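PDB 2OOL: sensor protein from Rhodopseudomonas palustris, which senses light through a bound biliverdin chromophore as a bacteriophytochrome and, in its full-length form, probably passes the signal on as a histidine kinase. Local coordinates for residues A101-D113 / A117-I128. Numbering follows the deposited sequence.
Sequences AINPIRLDVVTPD and AFNGILHRHDSI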
ATOM      1  N   ALA A 101     -11.875  10.175   0.676  1.00 72.42           N
ATOM      2  CA  ALA A 101     -11.421   9.079  -0.185  1.00 71.40           C
ATOM      3  C   ALA A 101     -11.156   9.509  -1.642  1.00 71.31           C
ATOM      4  O   ALA A 101     -10.400   8.838  -2.355  1.00 73.32           O
ATOM      5  CB  ALA A 101     -12.438   7.970  -0.161  1.00 72.17           C
ATOM      6  N   ILE A 102     -11.724  10.636  -2.052  1.00 69.48           N
ATOM      7  CA  ILE A 102     -11.858  10.985  -3.458  1.00 68.02           C
ATOM      8  C   ILE A 102     -10.538  11.300  -4.183  1.00 66.27           C
ATOM      9  O   ILE A 102     -10.372  10.884  -5.328  1.00 66.55           O
ATOM     10  CB  ILE A 102     -12.870  12.194  -3.656  1.00 68.48           C
ATOM     11  CG1 ILE A 102     -12.188  13.586  -3.453  1.00 68.99           C
ATOM     12  CG2 ILE A 102     -14.127  12.010  -2.781  1.00 69.45           C
ATOM     13  CD1 ILE A 102     -12.821  14.542  -2.389  1.00 68.50           C
ATOM     14  N   ASN A 103      -9.613  12.028  -3.541  1.00 63.73           N
ATOM     15  CA  ASN A 103      -8.429  12.527  -4.235  1.00 62.31           C
ATOM     16  C   ASN A 103      -7.441  11.352  -4.446  1.00 60.17           C
ATOM     17  O   ASN A 103      -7.278  10.504  -3.545  1.00 58.75           O
ATOM     18  CB  ASN A 103      -7.718  13.629  -3.449  1.00 61.15           C
ATOM     19  CG  ASN A 103      -8.336  15.025  -3.638  1.00 61.44           C
ATOM     20  OD1 ASN A 103      -8.990  15.323  -4.640  1.00 58.57           O
ATOM     21  ND2 ASN A 103      -8.112  15.899  -2.648  1.00 53.28           N
ATOM     22  N   PRO A 104      -6.778  11.299  -5.615  1.00 58.20           N
ATOM     23  CA  PRO A 104      -6.924  12.114  -6.803  1.00 57.07           C
ATOM     24  C   PRO A 104      -8.044  11.567  -7.699  1.00 57.25           C
ATOM     25  O   PRO A 104      -8.344  10.367  -7.645  1.00 58.63           O
ATOM     26  CB  PRO A 104      -5.554  11.962  -7.465  1.00 57.80           C
ATOM     27  CG  PRO A 104      -5.171  10.594  -7.183  1.00 57.06           C
ATOM     28  CD  PRO A 104      -5.695  10.299  -5.800  1.00 58.40           C
ATOM     29  N   ILE A 105      -8.603  12.447  -8.522  0.50 56.26           N
ATOM     30  CA  ILE A 105      -9.645  12.124  -9.464  0.50 55.98           C
ATOM     31  C   ILE A 105      -9.049  12.270 -10.851  0.50 55.29           C
ATOM     32  O   ILE A 105      -8.402  13.266 -11.110  0.50 54.71           O
ATOM     33  CB  ILE A 105     -10.816  13.134  -9.300  0.50 55.87           C
ATOM     34  CG1 ILE A 105     -11.288  13.172  -7.841  0.50 56.09           C
ATOM     35  CG2 ILE A 105     -11.975  12.790 -10.225  0.50 55.40           C
ATOM     36  CD1 ILE A 105     -11.538  14.573  -7.328  0.50 56.42           C
ATOM     37  N   ARG A 106      -9.255  11.310 -11.751  1.00 55.79           N
ATOM     38  CA  ARG A 106      -8.714  11.463 -13.104  1.00 55.98           C
ATOM     39  C   ARG A 106      -9.566  12.453 -13.839  1.00 54.37           C
ATOM     40  O   ARG A 106     -10.763  12.310 -13.879  1.00 55.19           O
ATOM     41  CB  ARG A 106      -8.675  10.145 -13.877  1.00 57.47           C
ATOM     42  CG  ARG A 106      -8.045  10.301 -15.320  1.00 57.34           C
ATOM     43  CD  ARG A 106      -8.802   9.571 -16.412  1.00 62.31           C
ATOM     44  NE  ARG A 106      -8.028   9.698 -17.637  1.00 64.39           N
ATOM     45  CZ  ARG A 106      -7.476   8.689 -18.313  1.00 67.96           C
ATOM     46  NH1 ARG A 106      -7.620   7.381 -17.975  1.00 67.50           N
ATOM     47  NH2 ARG A 106      -6.755   9.022 -19.369  1.00 67.02           N
ATOM     48  N   LEU A 107      -8.936  13.470 -14.403  1.00 53.44           N
ATOM     49  CA  LEU A 107      -9.602  14.450 -15.220  1.00 53.13           C
ATOM     50  C   LEU A 107      -8.848  14.596 -16.543  1.00 53.66           C
ATOM     51  O   LEU A 107      -7.601  14.697 -16.558  1.00 53.24           O
ATOM     52  CB  LEU A 107      -9.645  15.786 -14.494  1.00 53.39           C
ATOM     53  CG  LEU A 107     -10.492  15.858 -13.190  1.00 52.50           C
ATOM     54  CD1 LEU A 107     -10.431  17.176 -12.567  1.00 48.74           C
ATOM     55  CD2 LEU A 107     -11.935  15.485 -13.428  1.00 47.54           C
ATOM     56  N   ASP A 108      -9.615  14.581 -17.636  1.00 52.61           N
ATOM     57  CA  ASP A 108      -9.146  14.791 -18.985  1.00 52.20           C
ATOM     58  C   ASP A 108      -9.639  16.153 -19.455  1.00 51.40           C
ATOM     59  O   ASP A 108     -10.854  16.390 -19.478  1.00 51.22           O
ATOM     60  CB  ASP A 108      -9.682  13.662 -19.904  1.00 51.90           C
ATOM     61  CG  ASP A 108      -9.054  12.269 -19.567  1.00 54.95           C
ATOM     62  OD1 ASP A 108      -7.941  12.224 -19.060  1.00 55.51           O
ATOM     63  OD2 ASP A 108      -9.664  11.209 -19.791  1.00 59.66           O
ATOM     64  N   VAL A 109      -8.699  17.030 -19.809  1.00 50.87           N
ATOM     65  CA  VAL A 109      -8.947  18.385 -20.292  1.00 52.06           C
ATOM     66  C   VAL A 109      -8.901  18.360 -21.821  1.00 53.79           C
ATOM     67  O   VAL A 109      -7.982  17.760 -22.393  1.00 53.38           O
ATOM     68  CB  VAL A 109      -7.846  19.334 -19.784  1.00 51.75           C
ATOM     69  CG1 VAL A 109      -7.966  20.740 -20.316  1.00 49.05           C
ATOM     70  CG2 VAL A 109      -7.797  19.321 -18.255  1.00 50.74           C
ATOM     71  N   VAL A 110      -9.904  18.975 -22.474  1.00 54.88           N
ATOM     72  CA  VAL A 110      -9.951  19.080 -23.932  1.00 55.43           C
ATOM     73  C   VAL A 110      -9.272  20.389 -24.332  1.00 56.68           C
ATOM     74  O   VAL A 110      -9.729  21.452 -23.951  1.00 58.36           O
ATOM     75  CB  VAL A 110     -11.387  18.965 -24.421  1.00 56.00           C
ATOM     76  CG1 VAL A 110     -11.458  19.002 -25.946  1.00 55.84           C
ATOM     77  CG2 VAL A 110     -12.027  17.673 -23.879  1.00 54.49           C
ATOM     78  N   THR A 111      -8.113  20.302 -24.981  1.00 57.70           N
ATOM     79  CA  THR A 111      -7.286  21.450 -25.344  1.00 58.60           C
ATOM     80  C   THR A 111      -7.251  21.538 -26.863  1.00 60.23           C
ATOM     81  O   THR A 111      -7.573  20.558 -27.564  1.00 60.27           O
ATOM     82  CB  THR A 111      -5.788  21.371 -24.780  1.00 59.46           C
ATOM     83  OG1 THR A 111      -4.973  20.524 -25.585  1.00 58.96           O
ATOM     84  CG2 THR A 111      -5.689  20.907 -23.320  1.00 58.08           C
ATOM     85  N   PRO A 112      -6.828  22.688 -27.408  1.00 61.65           N
ATOM     86  CA  PRO A 112      -6.814  22.786 -28.875  1.00 62.04           C
ATOM     87  C   PRO A 112      -5.795  21.829 -29.501  1.00 62.68           C
ATOM     88  O   PRO A 112      -5.925  21.479 -30.662  1.00 63.89           O
ATOM     89  CB  PRO A 112      -6.404  24.250 -29.136  1.00 62.40           C
ATOM     90  CG  PRO A 112      -6.590  24.962 -27.828  1.00 62.29           C
ATOM     91  CD  PRO A 112      -6.315  23.917 -26.782  1.00 62.57           C
ATOM     92  N   ASP A 113      -4.794  21.429 -28.721  1.00 62.90           N
ATOM     93  CA  ASP A 113      -3.725  20.525 -29.161  1.00 62.75           C
ATOM     94  C   ASP A 113      -3.941  19.090 -28.619  1.00 62.26           C
ATOM     95  O   ASP A 113      -2.973  18.409 -28.286  1.00 64.68           O
ATOM     96  CB  ASP A 113      -2.350  21.057 -28.661  1.00 64.09           C
ATOM     97  CG  ASP A 113      -2.233  22.617 -28.712  1.00 66.73           C
ATOM     98  OD1 ASP A 113      -2.487  23.224 -29.800  1.00 69.21           O
ATOM     99  OD2 ASP A 113      -1.873  23.218 -27.652  1.00 67.93           O
ATOM    100  N   ALA A 117      -4.479  14.297 -19.868  1.00 48.24           N
ATOM    101  CA  ALA A 117      -4.883  13.585 -18.666  1.00 48.80           C
ATOM    102  C   ALA A 117      -4.059  14.043 -17.419  1.00 48.89           C
ATOM    103  O   ALA A 117      -2.820  14.168 -17.457  1.00 48.96           O
ATOM    104  CB  ALA A 117      -4.721  12.009 -18.877  1.00 48.25           C
ATOM    105  N   PHE A 118      -4.782  14.232 -16.325  1.00 49.02           N
ATOM    106  CA  PHE A 118      -4.291  14.797 -15.080  1.00 48.99           C
ATOM    107  C   PHE A 118      -4.858  14.086 -13.869  1.00 49.31           C
ATOM    108  O   PHE A 118      -5.850  13.405 -13.931  1.00 48.58           O
ATOM    109  CB  PHE A 118      -4.714  16.249 -14.924  1.00 48.69           C
ATOM    110  CG  PHE A 118      -4.146  17.186 -15.951  1.00 49.52           C
ATOM    111  CD1 PHE A 118      -2.861  17.707 -15.808  1.00 48.77           C
ATOM    112  CD2 PHE A 118      -4.914  17.592 -17.034  1.00 47.40           C
ATOM    113  CE1 PHE A 118      -2.321  18.547 -16.761  1.00 47.44           C
ATOM    114  CE2 PHE A 118      -4.408  18.455 -17.972  1.00 46.39           C
ATOM    115  CZ  PHE A 118      -3.116  18.940 -17.854  1.00 49.80           C
ATOM    116  N   ASN A 119      -4.163  14.274 -12.743  1.00 50.85           N
ATOM    117  CA  ASN A 119      -4.646  13.934 -11.423  1.00 50.32           C
ATOM    118  C   ASN A 119      -5.295  15.201 -10.936  1.00 50.48           C
ATOM    119  O   ASN A 119      -4.621  16.233 -10.784  1.00 50.09           O
ATOM    120  CB  ASN A 119      -3.490  13.603 -10.435  1.00 50.19           C
ATOM    121  CG  ASN A 119      -3.205  12.146 -10.302  1.00 50.45           C
ATOM    122  OD1 ASN A 119      -2.242  11.773  -9.592  1.00 55.91           O
ATOM    123  ND2 ASN A 119      -4.019  11.303 -10.904  1.00 44.91           N
ATOM    124  N   GLY A 120      -6.583  15.111 -10.631  1.00 50.58           N
ATOM    125  CA  GLY A 120      -7.321  16.242 -10.081  1.00 51.68           C
ATOM    126  C   GLY A 120      -7.375  16.190  -8.558  1.00 52.81           C
ATOM    127  O   GLY A 120      -7.814  15.177  -7.955  1.00 52.64           O
ATOM    128  N   ILE A 121      -6.931  17.285  -7.931  1.00 53.19           N
ATOM    129  CA  ILE A 121      -6.806  17.354  -6.475  1.00 53.48           C
ATOM    130  C   ILE A 121      -7.737  18.480  -6.029  1.00 52.89           C
ATOM    131  O   ILE A 121      -7.492  19.634  -6.304  1.00 51.64           O
ATOM    132  CB  ILE A 121      -5.358  17.687  -6.006  1.00 53.69           C
ATOM    133  CG1 ILE A 121      -4.316  16.874  -6.775  1.00 54.63           C
ATOM    134  CG2 ILE A 121      -5.224  17.561  -4.448  1.00 53.87           C
ATOM    135  CD1 ILE A 121      -4.234  15.496  -6.369  1.00 53.39           C
ATOM    136  N   LEU A 122      -8.786  18.092  -5.343  1.00 53.34           N
ATOM    137  CA  LEU A 122      -9.904  18.915  -4.981  1.00 55.66           C
ATOM    138  C   LEU A 122      -9.880  19.227  -3.475  1.00 55.83           C
ATOM    139  O   LEU A 122      -9.577  18.339  -2.643  1.00 55.23           O
ATOM    140  CB  LEU A 122     -11.141  18.074  -5.272  1.00 55.74           C
ATOM    141  CG  LEU A 122     -12.431  18.639  -5.781  1.00 60.59           C
ATOM    142  CD1 LEU A 122     -12.265  19.831  -6.740  1.00 60.62           C
ATOM    143  CD2 LEU A 122     -13.120  17.405  -6.443  1.00 58.97           C
ATOM    144  N   HIS A 123     -10.176  20.466  -3.112  1.00 56.42           N
ATOM    145  CA  HIS A 123     -10.409  20.797  -1.718  1.00 58.12           C
ATOM    146  C   HIS A 123     -11.281  22.033  -1.494  1.00 58.95           C
ATOM    147  O   HIS A 123     -11.426  22.882  -2.368  1.00 57.87           O
ATOM    148  CB  HIS A 123      -9.095  20.863  -0.920  1.00 59.58           C
ATOM    149  CG  HIS A 123      -8.421  22.190  -0.950  1.00 60.58           C
ATOM    150  ND1 HIS A 123      -7.389  22.473  -1.820  1.00 64.33           N
ATOM    151  CD2 HIS A 123      -8.555  23.278  -0.145  1.00 62.71           C
ATOM    152  CE1 HIS A 123      -6.936  23.696  -1.571  1.00 64.52           C
ATOM    153  NE2 HIS A 123      -7.632  24.210  -0.560  1.00 63.58           N
ATOM    154  N   ARG A 124     -11.863  22.072  -0.301  1.00 60.40           N
ATOM    155  CA  ARG A 124     -12.772  23.136   0.160  1.00 62.64           C
ATOM    156  C   ARG A 124     -12.145  23.869   1.340  1.00 63.32           C
ATOM    157  O   ARG A 124     -11.780  23.222   2.290  1.00 63.25           O
ATOM    158  CB  ARG A 124     -14.015  22.492   0.707  1.00 62.93           C
ATOM    159  CG  ARG A 124     -15.110  22.258  -0.286  1.00 65.01           C
ATOM    160  CD  ARG A 124     -16.398  21.910   0.496  1.00 65.33           C
ATOM    161  NE  ARG A 124     -17.453  21.398  -0.371  1.00 68.02           N
ATOM    162  CZ  ARG A 124     -17.415  20.232  -1.023  1.00 69.72           C
ATOM    163  NH1 ARG A 124     -16.372  19.403  -0.911  1.00 71.23           N
ATOM    164  NH2 ARG A 124     -18.446  19.901  -1.800  1.00 70.81           N
ATOM    165  N   HIS A 125     -12.022  25.191   1.292  1.00 64.78           N
ATOM    166  CA  HIS A 125     -11.406  25.987   2.391  1.00 64.86           C
ATOM    167  C   HIS A 125     -11.903  27.407   2.093  1.00 65.55           C
ATOM    168  O   HIS A 125     -12.089  27.765   0.927  1.00 64.28           O
ATOM    169  CB  HIS A 125      -9.841  25.761   2.405  1.00 66.58           C
ATOM    170  CG  HIS A 125      -9.066  26.573   3.430  1.00 67.09           C
ATOM    171  ND1 HIS A 125      -9.276  26.473   4.794  1.00 71.71           N
ATOM    172  CD2 HIS A 125      -8.064  27.477   3.275  1.00 66.37           C
ATOM    173  CE1 HIS A 125      -8.453  27.291   5.426  1.00 72.34           C
ATOM    174  NE2 HIS A 125      -7.706  27.910   4.527  1.00 71.51           N
ATOM    175  N   ASP A 126     -12.317  28.170   3.121  1.00 66.51           N
ATOM    176  CA  ASP A 126     -12.816  29.552   2.913  1.00 64.83           C
ATOM    177  C   ASP A 126     -13.965  29.719   1.986  1.00 63.85           C
ATOM    178  O   ASP A 126     -14.045  30.675   1.188  1.00 63.91           O
ATOM    179  CB  ASP A 126     -11.682  30.471   2.473  1.00 66.36           C
ATOM    180  CG  ASP A 126     -10.699  30.763   3.626  1.00 70.63           C
ATOM    181  OD1 ASP A 126     -10.809  30.127   4.698  1.00 73.42           O
ATOM    182  OD2 ASP A 126      -9.877  31.700   3.489  1.00 78.80           O
ATOM    183  N   SER A 127     -14.930  28.829   2.133  1.00 62.56           N
ATOM    184  CA  SER A 127     -16.175  28.957   1.424  1.00 60.41           C
ATOM    185  C   SER A 127     -15.990  28.790  -0.074  1.00 59.29           C
ATOM    186  O   SER A 127     -16.895  29.094  -0.851  1.00 58.61           O
ATOM    187  CB  SER A 127     -16.867  30.316   1.807  1.00 62.29           C
ATOM    188  OG  SER A 127     -16.475  30.643   3.164  1.00 64.34           O
ATOM    189  N   ILE A 128     -14.828  28.268  -0.502  1.00 58.45           N
ATOM    190  CA  ILE A 128     -14.583  28.034  -1.937  1.00 56.45           C
ATOM    191  C   ILE A 128     -13.973  26.679  -2.229  1.00 56.45           C
ATOM    192  O   ILE A 128     -13.469  26.021  -1.341  1.00 57.47           O
ATOM    193  CB  ILE A 128     -13.682  29.150  -2.573  1.00 57.07           C
ATOM    194  CG1 ILE A 128     -12.327  29.237  -1.875  1.00 52.45           C
ATOM    195  CG2 ILE A 128     -14.418  30.520  -2.563  1.00 53.33           C
ATOM    196  CD1 ILE A 128     -11.268  29.881  -2.689  1.00 52.12           C
TER
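Asn103 uses its carboxamide as a stand-in for a peptide group, bonding both the N-H and the C=O of Leu122. Its OD1 takes the N-H of Leu122 at 2.9 Å in an almost straight bond (174°), though the donor lies tilted from the carbonyl plane. In return ND2 donates a hydrogen bond to Leu122 O at 2.8 Å, close to the plane of the amide. With CG beside its own backbone N (chi1 -83°), the amide reaches across to Leu122, and the paired bonds fix which end is oxygen. The peptide bond between Asn103 and Pro104 is cis, and beyond this bend residues 105-108 pair antiparallel with 117-120 in a strongly twisted hairpin (128° between strand directions). Ile105 with Gly120 and Leu107 with Phe118 are its hydrogen-bonded pairs, each bonded both ways through peptide N-H and C=O.

On the face bearing Arg106 and Asp108, Arg106 NE meets Asp108 OD1 on the syn side at 2.9 Å, a salt bridge along one strand. The methyl of Ala117 sits against this ion pair, its CB 3.2 Å from Asp108 OD1.

The other face is greasy. Val109 CG2 meets Phe118 CE2 obliquely (3.5 Å), while Leu107 O lies at the ring's edge. Leu107 CD1 lies 4.1 Å from Gly120 CA, the leucine packing directly against the glycine backbone. Helix 84-94 and strand 128-134 continue this packing around Ile105, Leu107, Val109 and Leu122.

Strand 105-111 is an outer strand of the antiparallel sheet in the PAS domain of this chromophore-binding fragment, and its hairpin partner is the next one in. Before Ile105, where the backbone pairing stops, the Asn103 amide extends the hydrogen bonding to Leu122, which probably helps hold the chain leading into the strand against the sheet.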